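Local coordinates for alpha-tubulin N-acetyltransferase (Danio rerio, PDB 4H6U), which catalyses the transfer of an acetyl group from acetyl coenzyme A to a lysine side chain of alpha-tubulin, using a catalytic core of the GNAT acetyltransferase family, at the interface of chains A and B. Numbering follows the deposited sequence. Chains: chain A/B, Alpha-tubulin N-acetyltransferase.

Contact 1: the interface of chains A and B. Residues chain A 5, 7, 15, 17, 19; chain B 19, 49-50, 76, 78.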
# COMPACT_ATOMS: atom_id res chain seq x y z
N MET A 5 5.74 0.61 16.78
CA MET A 5 6.45 -0.59 16.33
C MET A 5 7.94 -0.25 16.22
O MET A 5 8.30 0.90 15.90
CB MET A 5 5.93 -1.04 14.96
CG MET A 5 4.51 -1.60 14.97
SD MET A 5 3.84 -1.97 13.34
CE MET A 5 3.59 -0.35 12.66
N PHE A 7 11.20 -1.32 13.90
CA PHE A 7 11.56 -1.99 12.65
C PHE A 7 13.05 -2.17 12.59
O PHE A 7 13.79 -1.22 12.81
CB PHE A 7 11.16 -1.15 11.42
CG PHE A 7 9.71 -1.23 11.03
CD1 PHE A 7 8.72 -1.57 11.93
CD2 PHE A 7 9.34 -0.89 9.74
CE1 PHE A 7 7.40 -1.63 11.56
CE2 PHE A 7 8.02 -0.94 9.34
CZ PHE A 7 7.03 -1.32 10.27
N PHE A 15 10.73 -2.23 3.16
CA PHE A 15 9.30 -2.27 3.45
C PHE A 15 8.49 -1.93 2.19
O PHE A 15 8.77 -0.95 1.51
CB PHE A 15 8.97 -1.30 4.59
CG PHE A 15 7.64 -1.59 5.27
CD1 PHE A 15 7.49 -2.68 6.10
CD2 PHE A 15 6.56 -0.72 5.08
CE1 PHE A 15 6.27 -2.96 6.72
CE2 PHE A 15 5.34 -0.96 5.70
CZ PHE A 15 5.19 -2.09 6.54
N GLU A 17 5.86 -0.69 1.31
CA GLU A 17 5.07 0.55 1.20
C GLU A 17 5.75 1.68 1.96
O GLU A 17 6.42 1.49 2.96
CB GLU A 17 3.66 0.33 1.77
N ILE A 19 4.78 4.97 4.02
CA ILE A 19 3.60 5.55 4.65
C ILE A 19 3.99 6.69 5.57
O ILE A 19 4.89 6.56 6.41
CB ILE A 19 2.78 4.55 5.45
CG1 ILE A 19 2.47 3.31 4.61
CG2 ILE A 19 1.46 5.17 5.87
CD1 ILE A 19 1.54 2.36 5.29
N ILE B 19 -3.95 -4.02 6.19
CA ILE B 19 -2.76 -4.35 6.99
C ILE B 19 -3.06 -5.06 8.30
O ILE B 19 -3.96 -4.69 9.02
CB ILE B 19 -1.92 -3.11 7.33
CG1 ILE B 19 -1.66 -2.28 6.06
CG2 ILE B 19 -0.62 -3.56 7.92
CD1 ILE B 19 -0.70 -1.14 6.25
N LEU B 49 6.57 5.07 7.94
CA LEU B 49 7.01 3.71 7.67
C LEU B 49 7.77 3.60 6.37
O LEU B 49 7.31 4.03 5.31
CB LEU B 49 5.82 2.75 7.56
CG LEU B 49 4.86 2.63 8.74
CD1 LEU B 49 3.99 1.37 8.51
CD2 LEU B 49 5.58 2.63 10.07
N GLY B 50 8.95 3.00 6.45
CA GLY B 50 9.72 2.72 5.26
C GLY B 50 10.80 3.72 4.95
O GLY B 50 11.39 3.65 3.90
N LEU B 76 -1.24 -6.77 3.52
CA LEU B 76 0.10 -6.80 4.11
C LEU B 76 0.02 -7.37 5.51
O LEU B 76 -0.77 -6.88 6.35
CB LEU B 76 0.67 -5.39 4.14
CG LEU B 76 2.06 -5.14 4.69
CD1 LEU B 76 3.12 -5.91 3.95
CD2 LEU B 76 2.33 -3.64 4.61
N LEU B 78 2.29 -8.33 8.87
CA LEU B 78 3.52 -8.05 9.62
C LEU B 78 3.63 -8.96 10.85
O LEU B 78 2.66 -9.09 11.62
CB LEU B 78 3.56 -6.61 10.09
CG LEU B 78 3.35 -5.45 9.11
CD1 LEU B 78 3.52 -4.14 9.85
CD2 LEU B 78 4.33 -5.50 7.98

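Contact 2: the interface of chains A and B. Residues chain A 42-45, 88; chain B 5-6.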
# COMPACT_ATOMS: atom_id res chain seq x y z
N VAL A 42 -16.02 6.94 14.90
CA VAL A 42 -14.76 6.34 14.51
C VAL A 42 -14.58 4.96 15.13
O VAL A 42 -15.30 4.57 16.04
CB VAL A 42 -13.56 7.21 14.90
CG1 VAL A 42 -13.66 8.56 14.23
CG2 VAL A 42 -13.48 7.37 16.41
N THR A 43 -13.62 4.22 14.59
CA THR A 43 -13.20 2.97 15.18
C THR A 43 -11.72 3.10 15.57
O THR A 43 -10.93 3.70 14.84
CB THR A 43 -13.36 1.78 14.19
OG1 THR A 43 -12.51 0.69 14.57
CG2 THR A 43 -12.98 2.21 12.78
N THR A 44 -11.37 2.59 16.75
CA THR A 44 -10.00 2.56 17.20
C THR A 44 -9.27 1.36 16.57
O THR A 44 -9.58 0.20 16.88
CB THR A 44 -9.95 2.40 18.74
OG1 THR A 44 -10.93 3.26 19.35
CG2 THR A 44 -8.57 2.72 19.27
N VAL A 45 -8.17 1.63 15.90
CA VAL A 45 -7.34 0.59 15.32
C VAL A 45 -6.15 0.23 16.20
O VAL A 45 -5.48 1.09 16.77
CB VAL A 45 -6.84 0.98 13.90
CG1 VAL A 45 -8.02 1.11 12.94
CG2 VAL A 45 -6.03 2.26 13.94
N ARG A 88 -5.24 10.25 20.86
CA ARG A 88 -5.47 9.73 19.50
C ARG A 88 -6.17 10.70 18.58
O ARG A 88 -7.30 11.11 18.84
CB ARG A 88 -6.33 8.47 19.57
CG ARG A 88 -5.58 7.17 19.62
CD ARG A 88 -6.51 6.08 20.13
NE ARG A 88 -5.78 4.97 20.73
CZ ARG A 88 -5.51 3.82 20.12
NH1 ARG A 88 -5.94 3.61 18.88
NH2 ARG A 88 -4.82 2.88 20.76
N MET B 5 -4.34 5.24 16.09
CA MET B 5 -5.12 6.12 15.23
C MET B 5 -6.60 5.77 15.34
O MET B 5 -6.96 4.64 15.71
CB MET B 5 -4.67 5.95 13.78
CG MET B 5 -3.29 6.52 13.48
SD MET B 5 -2.69 6.17 11.79
CE MET B 5 -2.35 4.40 11.84
N ASP B 6 -7.45 6.76 15.11
CA ASP B 6 -8.87 6.52 14.94
C ASP B 6 -9.28 6.76 13.48
O ASP B 6 -8.84 7.73 12.87
CB ASP B 6 -9.67 7.42 15.85
CG ASP B 6 -9.46 7.09 17.31
OD1 ASP B 6 -9.55 8.02 18.13
OD2 ASP B 6 -9.21 5.90 17.62

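Contact 1: the interface of chains A and B
A:Phe15 pushes its ring into a group of leucines from chain B, next to a short antiparallel beta bridge between A:Ile19 and B:Leu49. At the root of the side chain, CB of A:Phe15 lies 4.1 Å from CA of B:Gly50, just past the end of strand 48-49. From there CG runs anti to the backbone N (chi1 -161°), which turns the ring in among the chain B leucines, while O of A:Glu17 still lies at its edge in the ring plane. The methyl CD1 of B:Leu49 comes over one face, at the rim, 3.9 Å from CE2. Near the ring plane, CE1 rests 3.4 Å from CD2 of B:Leu78, whose side chain crosses it at about a right angle. CD2 of B:Leu76 approaches the tip, CZ, from the other face at 3.8 Å. Within chain A, CE2 of A:Phe7 sits over the same face as B:Leu49, toward the rim, and probably helps to fix the ring's tilt. The backbone of B:Leu49 pairs with A:Ile19: its N donates to O of A:Ile19 at 2.7 Å, and the amide N of A:Ile19 returns a bond to O of B:Leu49 at 3.0 Å, in the carbonyl plane on a lone pair. The side chains of the two bridged residues lie side by side, pointing the same way. The patch thus joins backbone pairing to an apolar plug and holds the two copies together in the crystal, a pairing that may not be the biological one.

Contact 2: the interface of chains A and B
Strand 42-45 of chain A and strand 5-8 of chain B run antiparallel across the interface, with A:Val45 bridged to B:Met5 and A:Thr44 to B:Asp6. The amide N of A:Val45 donates to the backbone O of B:Met5 at 3.2 Å, a nearly straight bond (171° at the hydrogen) that meets the carbonyl almost end-on. Next along the strand, the side chain of B:Asp6 enters between A:Val42, A:Thr44 and A:Arg88. Its CB rests against the methyl CG2 of A:Val42 at 3.8 Å. With CG anti to its own carbonyl carbon (chi1 -66°), the aspartate turns its carboxylate towards A:Thr44 and A:Arg88. OD2 comes to 3.5 Å from CA of A:Thr44, the two side chains lying alongside each other. A:Arg88 touches both oxygens, CB 3.6 Å from OD1 and CD 3.7 Å from OD2, its chain crossing the aspartate at about a right angle. The guanidinium and carboxylate planes are only 20° apart, but NH1 and OD2 remain separated by 4.2 Å, so any attraction between the opposite charges is probably long-range. With an alanine here instead of B:Asp6, A:Arg88 would probably lose its nearby carboxylate, and a gap is likely to open between its aliphatic stem and A:Thr44. Further out, the chain of A:Arg88 stays extended from CG to NE and carries its guanidinium past the carboxylate to the strand pair. There the backbone O atoms of A:Val45 and B:Met5 both lie at the guanidinium edge, in its plane, and NH1 makes a weak hydrogen bond to O of A:Val45 at 3.3 Å.

The C-alpha centres of contact 1 and contact 2 lie about 18 Å apart within one two-fold symmetric interface, so each recurs with the chains exchanged. Strand 5-8 serves both: chain A's copy borders contact 1, where A:Met5 and A:Phe7 add to the apolar patch, whereas chain B's copy supplies the edge paired in contact 2. Strands 42-45 and 48-49, close neighbours in sequence, likewise provide beta partners for the other chain at the two sites. The N-terminal strands thus pack reciprocally against the partner chain, which may reflect the plasticity of the N terminus, although this pairing may belong to the crystal form.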